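Local coordinates for protein ABC-type phosphate transport system, periplasmic component (Lactobacillus brevis, PDB 4ECF) that probably serves as the phosphate-binding receptor that delivers phosphate to a membrane-bound ABC importer of the PstSACB type, at residues T136-G141 with H145-A150; V173-V178 with N200-W205. All blocks are in the same frame, centred on the assembly; numbering follows the deposited sequence.

How the interactions relate
Interaction 1 closes before interaction 2 opens along the chain, and their centres lie about 15 Å apart. Interaction 1 ties helix 132-140 to the loop that leads into strand 151-153; interaction 2 brings the end of strand 169-174 against the loop before strand 205-213. Strands 151-153 and 169-174 both flank strand 123-127, and 205-213 pairs with the long strand 73-87, so both contacts belong to one mixed sheet and its covering helices. They also touch directly: Phe140 O lies 2.9 Å from Arg203 NH1, and Gly141 CA 3.6 Å from Ile204 CD1. One ethanediol meets Phe140 and Arg203. Together they connect helix 132-140 and two loops with the sheet of a periplasmic-binding-protein fold.

Interaction 1: T136-G141 with H145-A150; sequences TFEQFG and HRSKTA. With EDO (1,2-ethanediol), chain L.
Glu138 reaches from helix 132-140 to Arg146 and Ser147, and its two carboxylate oxygens divide the work. OE2 takes the serine hydroxyl: in the conformer described, one of two modelled for Ser147, OG lies 2.9 Å from Glu138 OE2, on the anti side and 19° out of the carboxylate plane. The backbone of the same serine adds a weak bond, Ser147 N to Glu138 OE2 at 3.5 Å. OE1 faces the charge: Arg146 NE stands 3.1 Å from Glu138 OE1 in a salt bridge whose hydrogen bond is weak, bent to 128° at the hydrogen. The guanidinium and carboxylate planes are only 19° apart, yet the two side chains cross at about a right angle. Nearer the glutamate backbone, Arg146 NH2 comes within 3.7 Å of Glu138 CB, and the carbonyl O of His145 lies 3.9 Å from that CB.

The glutamate runs extended beyond CG, whereas Arg146 leaves its backbone pointing away from the helix and is folded back by bends at chi2 and chi3, which return NE to the carboxylate. Arg134, one helical turn earlier, forms a second salt bridge through its NE to Glu138 OE2; two arginines around this buried residue would probably stabilise its negative charge.

The contact closes a helix-to-loop connection, reinforced by backbone bonding between Glu138 and Asn144. On the loop side, Ser147 also touches Asn126 of strand 123-127 and Phe105 of helix 98-105. Phe137 stacks on Tyr172 and meets Phe105 edge-to-face, linking helix 132-140 to helix 98-105 and strand 169-174.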
ATOM      1  N   THR A 136       2.163  -5.979  -4.879  1.00 18.32           N
ATOM      2  CA  THR A 136       2.702  -6.544  -3.633  1.00 17.56           C
ATOM      3  C   THR A 136       1.894  -7.749  -3.218  1.00 16.87           C
ATOM      4  O   THR A 136       2.442  -8.787  -2.811  1.00 17.78           O
ATOM      5  CB  THR A 136       2.744  -5.460  -2.518  1.00 18.92           C
ATOM      6  OG1 THR A 136       3.582  -4.387  -2.965  1.00 18.14           O
ATOM      7  CG2 THR A 136       3.359  -6.051  -1.269  1.00 20.69           C
ATOM      8  N   PHE A 137       0.582  -7.657  -3.417  1.00 17.97           N
ATOM      9  CA  PHE A 137      -0.338  -8.714  -3.016  1.00 16.43           C
ATOM     10  C   PHE A 137      -0.117  -9.958  -3.901  1.00 16.90           C
ATOM     11  O   PHE A 137       0.008 -11.093  -3.397  1.00 16.80           O
ATOM     12  CB  PHE A 137      -1.790  -8.224  -3.071  1.00 16.34           C
ATOM     13  CG  PHE A 137      -2.794  -9.264  -2.625  1.00 17.37           C
ATOM     14  CD1 PHE A 137      -2.914  -9.587  -1.287  1.00 19.14           C
ATOM     15  CD2 PHE A 137      -3.619  -9.925  -3.549  1.00 19.64           C
ATOM     16  CE1 PHE A 137      -3.857 -10.517  -0.849  1.00 19.48           C
ATOM     17  CE2 PHE A 137      -4.544 -10.879  -3.114  1.00 20.44           C
ATOM     18  CZ  PHE A 137      -4.668 -11.161  -1.774  1.00 18.92           C
ATOM     19  N   GLU A 138       0.033  -9.738  -5.202  1.00 17.35           N
ATOM     20  CA  GLU A 138       0.280 -10.883  -6.122  1.00 17.05           C
ATOM     21  C   GLU A 138       1.605 -11.576  -5.816  1.00 19.99           C
ATOM     22  O   GLU A 138       1.676 -12.809  -5.771  1.00 20.11           O
ATOM     23  CB  GLU A 138       0.133 -10.438  -7.606  1.00 22.40           C
ATOM     24  CG  GLU A 138      -1.326 -10.005  -7.910  1.00 22.69           C
ATOM     25  CD  GLU A 138      -1.728  -9.836  -9.380  1.00 33.46           C
ATOM     26  OE1 GLU A 138      -0.844  -9.598 -10.219  1.00 33.21           O
ATOM     27  OE2 GLU A 138      -2.950  -9.879  -9.686  1.00 38.30           O
ATOM     28  N   GLN A 139       2.659 -10.775  -5.577  1.00 17.52           N
ATOM     29  CA  GLN A 139       3.956 -11.337  -5.339  1.00 20.09           C
ATOM     30  C   GLN A 139       4.036 -12.071  -3.976  1.00 19.89           C
ATOM     31  O   GLN A 139       4.524 -13.191  -3.909  1.00 21.51           O
ATOM     32  CB  GLN A 139       5.032 -10.268  -5.454  1.00 22.54           C
ATOM     33  CG  GLN A 139       6.427 -10.786  -5.134  1.00 24.26           C
ATOM     34  CD  GLN A 139       7.527  -9.835  -5.601  1.00 27.03           C
ATOM     35  OE1 GLN A 139       7.268  -8.663  -5.933  1.00 27.87           O
ATOM     36  NE2 GLN A 139       8.761 -10.343  -5.647  1.00 28.48           N
ATOM     37  N   PHE A 140       3.602 -11.412  -2.894  1.00 18.19           N
ATOM     38  CA  PHE A 140       3.845 -11.925  -1.555  1.00 18.47           C
ATOM     39  C   PHE A 140       2.663 -12.603  -0.878  1.00 17.77           C
ATOM     40  O   PHE A 140       2.841 -13.329   0.123  1.00 20.13           O
ATOM     41  CB  PHE A 140       4.419 -10.788  -0.678  1.00 18.96           C
ATOM     42  CG  PHE A 140       5.722 -10.247  -1.191  1.00 20.17           C
ATOM     43  CD1 PHE A 140       6.875 -10.994  -1.057  1.00 22.94           C
ATOM     44  CD2 PHE A 140       5.796  -9.012  -1.813  1.00 19.62           C
ATOM     45  CE1 PHE A 140       8.072 -10.537  -1.564  1.00 26.07           C
ATOM     46  CE2 PHE A 140       6.993  -8.543  -2.333  1.00 23.37           C
ATOM     47  CZ  PHE A 140       8.130  -9.308  -2.206  1.00 25.14           C
ATOM     48  N   GLY A 141       1.471 -12.382  -1.421  1.00 16.24           N
ATOM     49  CA  GLY A 141       0.221 -13.048  -1.028  1.00 15.84           C
ATOM     50  C   GLY A 141      -0.175 -14.255  -1.881  1.00 16.64           C
ATOM     51  O   GLY A 141      -0.540 -15.313  -1.352  1.00 18.64           O
ATOM     52  N   HIS A 145       0.880 -15.799  -8.619  1.00 19.85           N
ATOM     53  CA  HIS A 145      -0.305 -16.078  -9.422  1.00 19.61           C
ATOM     54  C   HIS A 145      -0.991 -14.787  -9.843  1.00 21.76           C
ATOM     55  O   HIS A 145      -1.061 -13.816  -9.092  1.00 24.13           O
ATOM     56  CB  HIS A 145      -1.264 -16.969  -8.673  1.00 20.94           C
ATOM     57  CG  HIS A 145      -0.798 -18.384  -8.549  1.00 21.61           C
ATOM     58  ND1 HIS A 145      -1.197 -19.355  -9.413  1.00 23.99           N
ATOM     59  CD2 HIS A 145       0.121 -18.980  -7.684  1.00 23.49           C
ATOM     60  CE1 HIS A 145      -0.604 -20.525  -9.066  1.00 23.87           C
ATOM     61  NE2 HIS A 145       0.213 -20.300  -8.035  1.00 24.29           N
ATOM     62  N   ARG A 146      -1.465 -14.769 -11.080  1.00 27.26           N
ATOM     63  CA  ARG A 146      -2.301 -13.682 -11.629  1.00 32.99           C
ATOM     64  C   ARG A 146      -3.740 -13.883 -11.226  1.00 33.64           C
ATOM     65  O   ARG A 146      -4.231 -15.020 -11.201  1.00 34.81           O
ATOM     66  CB  ARG A 146      -2.271 -13.692 -13.161  1.00 37.33           C
ATOM     67  CG  ARG A 146      -0.904 -13.390 -13.768  1.00 51.36           C
ATOM     68  CD  ARG A 146      -0.460 -11.960 -13.500  1.00 62.77           C
ATOM     69  NE  ARG A 146       0.125 -11.818 -12.165  1.00 68.74           N
ATOM     70  CZ  ARG A 146       1.425 -11.901 -11.879  1.00 59.44           C
ATOM     71  NH1 ARG A 146       2.350 -12.111 -12.817  1.00 61.17           N
ATOM     72  NH2 ARG A 146       1.802 -11.770 -10.624  1.00 56.03           N
ATOM     73  N   SER A 147      -4.432 -12.786 -10.906  1.00 32.71           N
ATOM     74  CA  SER A 147      -5.828 -12.845 -10.538  0.50 33.89           C
ATOM     75  C   SER A 147      -6.688 -13.169 -11.761  1.00 36.27           C
ATOM     76  O   SER A 147      -6.356 -12.759 -12.881  1.00 49.26           O
ATOM     77  CB  SER A 147      -6.234 -11.497  -9.924  0.50 33.72           C
ATOM     78  OG  SER A 147      -5.390 -11.196  -8.827  0.50 29.92           O
ATOM     79  N   LYS A 148      -7.757 -13.907 -11.527  1.00 33.14           N
ATOM     80  CA  LYS A 148      -8.877 -14.018 -12.421  1.00 33.45           C
ATOM     81  C   LYS A 148      -9.393 -12.582 -12.740  1.00 30.15           C
ATOM     82  O   LYS A 148      -9.421 -11.743 -11.870  1.00 24.70           O
ATOM     83  CB  LYS A 148      -9.958 -14.816 -11.667  1.00 30.67           C
ATOM     84  CG  LYS A 148     -11.271 -15.070 -12.421  1.00 37.14           C
ATOM     85  CD  LYS A 148     -12.297 -15.733 -11.501  1.00 33.86           C
ATOM     86  CE  LYS A 148     -13.740 -15.678 -11.997  1.00 43.09           C
ATOM     87  NZ  LYS A 148     -14.651 -16.492 -11.114  1.00 33.73           N
ATOM     88  N   THR A 149      -9.791 -12.318 -13.987  1.00 35.17           N
ATOM     89  CA  THR A 149     -10.475 -11.068 -14.373  1.00 32.44           C
ATOM     90  C   THR A 149     -11.699 -10.794 -13.474  1.00 35.44           C
ATOM     91  O   THR A 149     -12.573 -11.664 -13.328  1.00 33.59           O
ATOM     92  CB  THR A 149     -10.922 -11.167 -15.857  1.00 39.37           C
ATOM     93  OG1 THR A 149      -9.751 -11.315 -16.666  1.00 38.50           O
ATOM     94  CG2 THR A 149     -11.719  -9.918 -16.313  1.00 38.18           C
ATOM     95  N   ALA A 150     -11.757  -9.577 -12.914  1.00 32.71           N
ATOM     96  CA  ALA A 150     -12.688  -9.186 -11.828  1.00 31.69           C
ATOM     97  C   ALA A 150     -13.119  -7.733 -12.061  1.00 30.60           C
ATOM     98  O   ALA A 150     -12.444  -6.977 -12.781  1.00 33.17           O
ATOM     99  CB  ALA A 150     -11.993  -9.243 -10.438  1.00 28.74           C
TER
HETATM  100  C1  EDO L 310       2.709 -16.540  -0.877  1.00 36.34           C
HETATM  101  O1  EDO L 310       3.275 -15.608  -1.835  1.00 31.46           O
HETATM  102  C2  EDO L 310       3.770 -17.511  -0.344  1.00 43.97           C
HETATM  103  O2  EDO L 310       3.615 -18.850  -0.853  1.00 51.30           O

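Interaction 2: V173-V178 with N200-W205; sequences VAFSYV and NDWRIW. With EDO (1,2-ethanediol), chain F; ACT (acetate ion), chain C; EDO (1,2-ethanediol), chain L.
Phe175 and Trp202 meet as a T-shaped (edge-to-face) aromatic pair. The phenyl ring presents its edge to the five-membered ring of the indole, with centroids 5.4 Å apart and planes at 61°. Phe175 CZ leads, 3.9 Å from Trp202 NE1, and stands over the indole face toward its rim; Phe175 CE1 follows close behind. In Trp202 an extended chi1 (-176°) carries the indole out to Phe175, and the near-perpendicular chi2 sets which way its faces look.

Polar bonds hold that indole in place. Trp202 NE1 donates to Ile83 O of strand 73-87, and a weak second bond runs from Trp202 NE1 to Ile204 O at 3.1 Å. Replacing Trp202 with a leucine would probably leave the Phe175 edge without its aromatic face and Ile83 O without this indole donor. Further along the segment, Trp205 NE1 bonds Asn200 OD1 at 2.8 Å, in the carbonyl plane of the asparagine, a bond that spans the segment from its first residue to its last.

Small molecules, probably from the crystallisation liquor, lie at the margins. An ethanediol lies over the opposite face of the Trp202 indole, its C2 3.8 Å from Trp202 CE3, and its O2 accepts a nearly straight bond from Arg203 N (2.9 Å, 168°). Acetate lies over one face of Tyr177 and is hydrogen-bonded by Arg160.

Phe175 and Trp202 both pack on Pro192 and on Val197 of helix 194-198. The pair thus joins the 3-10 turn after strand 169-174 to the loop before strand 205-213, beside strand 73-87, whose backbone bonds both segments.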
ATOM      1  N   VAL A 173      -6.134  -4.414   0.722  1.00 17.93           N
ATOM      2  CA  VAL A 173      -5.941  -3.026   1.033  1.00 19.21           C
ATOM      3  C   VAL A 173      -4.853  -2.858   2.075  1.00 19.96           C
ATOM      4  O   VAL A 173      -4.579  -3.761   2.881  1.00 17.50           O
ATOM      5  CB  VAL A 173      -7.255  -2.350   1.518  1.00 21.76           C
ATOM      6  CG1 VAL A 173      -7.583  -2.700   2.981  1.00 18.49           C
ATOM      7  CG2 VAL A 173      -7.259  -0.878   1.169  1.00 25.00           C
ATOM      8  N   ALA A 174      -4.204  -1.716   1.991  1.00 19.50           N
ATOM      9  CA  ALA A 174      -3.195  -1.326   3.006  1.00 19.97           C
ATOM     10  C   ALA A 174      -3.815  -1.318   4.419  1.00 20.04           C
ATOM     11  O   ALA A 174      -4.955  -0.941   4.600  1.00 19.73           O
ATOM     12  CB  ALA A 174      -2.622   0.054   2.648  1.00 20.32           C
ATOM     13  N   PHE A 175      -3.021  -1.684   5.446  1.00 21.48           N
ATOM     14  CA  PHE A 175      -3.490  -1.769   6.828  1.00 21.80           C
ATOM     15  C   PHE A 175      -4.293  -0.543   7.375  1.00 25.45           C
ATOM     16  O   PHE A 175      -5.349  -0.716   8.017  1.00 30.93           O
ATOM     17  CB  PHE A 175      -2.287  -1.997   7.776  1.00 23.07           C
ATOM     18  CG  PHE A 175      -1.749  -3.417   7.844  1.00 20.19           C
ATOM     19  CD1 PHE A 175      -2.099  -4.420   6.948  1.00 17.55           C
ATOM     20  CD2 PHE A 175      -0.780  -3.718   8.785  1.00 18.82           C
ATOM     21  CE1 PHE A 175      -1.545  -5.689   7.052  1.00 18.71           C
ATOM     22  CE2 PHE A 175      -0.241  -5.000   8.893  1.00 18.90           C
ATOM     23  CZ  PHE A 175      -0.606  -5.961   8.016  1.00 19.31           C
ATOM     24  N   SER A 176      -3.864   0.648   7.044  1.00 30.41           N
ATOM     25  CA  SER A 176      -4.581   1.847   7.565  1.00 40.10           C
ATOM     26  C   SER A 176      -6.053   1.931   7.149  1.00 37.47           C
ATOM     27  O   SER A 176      -6.912   2.500   7.874  1.00 29.57           O
ATOM     28  CB  SER A 176      -3.926   3.125   7.101  1.00 43.89           C
ATOM     29  OG  SER A 176      -4.507   3.559   5.890  1.00 45.30           O
ATOM     30  N   TYR A 177      -6.352   1.386   5.968  1.00 24.45           N
ATOM     31  CA  TYR A 177      -7.693   1.492   5.475  1.00 23.50           C
ATOM     32  C   TYR A 177      -8.642   0.540   6.176  1.00 23.78           C
ATOM     33  O   TYR A 177      -9.845   0.663   6.033  1.00 25.55           O
ATOM     34  CB  TYR A 177      -7.743   1.243   3.956  1.00 21.59           C
ATOM     35  CG  TYR A 177      -7.265   2.415   3.100  1.00 19.22           C
ATOM     36  CD1 TYR A 177      -5.902   2.662   2.880  1.00 18.91           C
ATOM     37  CD2 TYR A 177      -8.185   3.314   2.551  1.00 21.11           C
ATOM     38  CE1 TYR A 177      -5.475   3.750   2.151  1.00 18.56           C
ATOM     39  CE2 TYR A 177      -7.764   4.399   1.798  1.00 19.44           C
ATOM     40  CZ  TYR A 177      -6.407   4.641   1.607  1.00 17.85           C
ATOM     41  OH  TYR A 177      -6.053   5.708   0.803  1.00 20.66           O
ATOM     42  N   VAL A 178      -8.122  -0.449   6.905  1.00 25.94           N
ATOM     43  CA  VAL A 178      -9.016  -1.383   7.560  1.00 28.37           C
ATOM     44  C   VAL A 178      -9.817  -0.652   8.650  1.00 27.13           C
ATOM     45  O   VAL A 178      -9.222   0.070   9.445  1.00 28.14           O
ATOM     46  CB  VAL A 178      -8.247  -2.595   8.170  1.00 31.08           C
ATOM     47  CG1 VAL A 178      -9.210  -3.476   8.953  1.00 30.03           C
ATOM     48  CG2 VAL A 178      -7.524  -3.386   7.064  1.00 31.66           C
ATOM     49  N   ASN A 200       8.509 -10.404   9.379  1.00 20.25           N
ATOM     50  CA  ASN A 200       8.125 -11.071   8.135  1.00 20.48           C
ATOM     51  C   ASN A 200       7.292 -12.351   8.352  1.00 20.87           C
ATOM     52  O   ASN A 200       7.101 -13.095   7.414  1.00 20.82           O
ATOM     53  CB  ASN A 200       9.352 -11.354   7.215  1.00 21.92           C
ATOM     54  CG  ASN A 200       8.967 -11.567   5.756  1.00 22.70           C
ATOM     55  OD1 ASN A 200       8.265 -10.732   5.180  1.00 20.99           O
ATOM     56  ND2 ASN A 200       9.430 -12.674   5.144  1.00 22.58           N
ATOM     57  N   ASP A 201       6.744 -12.560   9.545  1.00 20.86           N
ATOM     58  CA  ASP A 201       5.749 -13.626   9.720  1.00 21.43           C
ATOM     59  C   ASP A 201       4.477 -13.336   8.916  1.00 20.41           C
ATOM     60  O   ASP A 201       3.823 -14.259   8.424  1.00 20.70           O
ATOM     61  CB  ASP A 201       5.410 -13.819  11.195  1.00 21.34           C
ATOM     62  CG  ASP A 201       6.497 -14.617  11.966  1.00 24.91           C
ATOM     63  OD1 ASP A 201       7.333 -15.306  11.347  1.00 28.96           O
ATOM     64  OD2 ASP A 201       6.499 -14.554  13.199  1.00 26.75           O
ATOM     65  N   TRP A 202       4.148 -12.058   8.783  1.00 19.43           N
ATOM     66  CA  TRP A 202       3.197 -11.575   7.787  1.00 17.56           C
ATOM     67  C   TRP A 202       4.031 -11.041   6.619  1.00 16.43           C
ATOM     68  O   TRP A 202       4.831 -10.117   6.806  1.00 19.35           O
ATOM     69  CB  TRP A 202       2.358 -10.420   8.382  1.00 18.12           C
ATOM     70  CG  TRP A 202       1.317  -9.976   7.384  1.00 16.73           C
ATOM     71  CD1 TRP A 202       1.446  -8.980   6.405  1.00 16.62           C
ATOM     72  CD2 TRP A 202       0.008 -10.555   7.167  1.00 17.19           C
ATOM     73  NE1 TRP A 202       0.302  -8.914   5.640  1.00 16.74           N
ATOM     74  CE2 TRP A 202      -0.609  -9.809   6.088  1.00 15.81           C
ATOM     75  CE3 TRP A 202      -0.741 -11.533   7.809  1.00 16.28           C
ATOM     76  CZ2 TRP A 202      -1.879 -10.126   5.596  1.00 14.46           C
ATOM     77  CZ3 TRP A 202      -2.016 -11.808   7.329  1.00 16.11           C
ATOM     78  CH2 TRP A 202      -2.575 -11.100   6.262  1.00 14.56           C
ATOM     79  N   ARG A 203       3.942 -11.682   5.461  1.00 17.03           N
ATOM     80  CA  ARG A 203       4.858 -11.421   4.342  1.00 18.90           C
ATOM     81  C   ARG A 203       4.386 -10.325   3.404  1.00 18.45           C
ATOM     82  O   ARG A 203       5.159  -9.862   2.531  1.00 17.20           O
ATOM     83  CB  ARG A 203       5.046 -12.699   3.523  1.00 19.35           C
ATOM     84  CG  ARG A 203       5.819 -13.787   4.276  1.00 25.72           C
ATOM     85  CD  ARG A 203       6.014 -15.042   3.426  1.00 39.24           C
ATOM     86  NE  ARG A 203       6.851 -14.812   2.228  1.00 55.17           N
ATOM     87  CZ  ARG A 203       6.427 -14.796   0.957  1.00 57.24           C
ATOM     88  NH1 ARG A 203       5.145 -14.987   0.644  1.00 58.00           N
ATOM     89  NH2 ARG A 203       7.302 -14.591  -0.018  1.00 53.44           N
ATOM     90  N   ILE A 204       3.125  -9.956   3.494  1.00 18.41           N
ATOM     91  CA  ILE A 204       2.549  -9.003   2.504  1.00 16.52           C
ATOM     92  C   ILE A 204       2.700  -7.556   3.017  1.00 16.66           C
ATOM     93  O   ILE A 204       1.882  -7.070   3.792  1.00 16.22           O
ATOM     94  CB  ILE A 204       1.064  -9.307   2.153  1.00 17.50           C
ATOM     95  CG1 ILE A 204       0.748 -10.810   2.143  1.00 18.48           C
ATOM     96  CG2 ILE A 204       0.751  -8.630   0.824  1.00 17.31           C
ATOM     97  CD1 ILE A 204      -0.721 -11.072   1.841  1.00 16.90           C
ATOM     98  N   TRP A 205       3.761  -6.880   2.542  1.00 18.28           N
ATOM     99  CA  TRP A 205       4.129  -5.550   2.989  1.00 17.93           C
ATOM    100  C   TRP A 205       5.075  -5.016   1.956  1.00 18.46           C
ATOM    101  O   TRP A 205       5.699  -5.787   1.180  1.00 15.29           O
ATOM    102  CB  TRP A 205       4.747  -5.523   4.387  1.00 17.16           C
ATOM    103  CG  TRP A 205       5.975  -6.370   4.567  1.00 16.96           C
ATOM    104  CD1 TRP A 205       6.058  -7.632   5.124  1.00 18.09           C
ATOM    105  CD2 TRP A 205       7.336  -5.959   4.307  1.00 18.50           C
ATOM    106  NE1 TRP A 205       7.359  -8.057   5.171  1.00 18.36           N
ATOM    107  CE2 TRP A 205       8.186  -7.093   4.683  1.00 20.11           C
ATOM    108  CE3 TRP A 205       7.926  -4.818   3.750  1.00 17.95           C
ATOM    109  CZ2 TRP A 205       9.562  -7.044   4.558  1.00 20.73           C
ATOM    110  CZ3 TRP A 205       9.328  -4.791   3.642  1.00 21.35           C
ATOM    111  CH2 TRP A 205      10.115  -5.893   4.032  1.00 19.50           C
TER
HETATM  112  C1  EDO F 304       0.884 -15.097   6.457  1.00 16.95           C
HETATM  113  O1  EDO F 304       1.399 -16.363   5.982  1.00 19.30           O
HETATM  114  C2  EDO F 304       0.816 -14.020   5.379  1.00 18.44           C
HETATM  115  O2  EDO F 304       2.086 -13.742   4.793  1.00 19.66           O
HETATM  116  C   ACT C 301      -7.994   5.961   5.509  1.00 50.21           C
HETATM  117  O   ACT C 301      -8.796   5.267   6.169  1.00 42.50           O
HETATM  118  OXT ACT C 301      -6.768   5.758   5.603  1.00 49.86           O
HETATM  119  CH3 ACT C 301      -8.526   7.033   4.596  1.00 49.74           C
HETATM  120  C1  EDO L 310       2.709 -16.540  -0.877  1.00 36.34           C
HETATM  121  O1  EDO L 310       3.275 -15.608  -1.835  1.00 31.46           O
HETATM  122  C2  EDO L 310       3.770 -17.511  -0.344  1.00 43.97           C
HETATM  123  O2  EDO L 310       3.615 -18.850  -0.853  1.00 51.30           O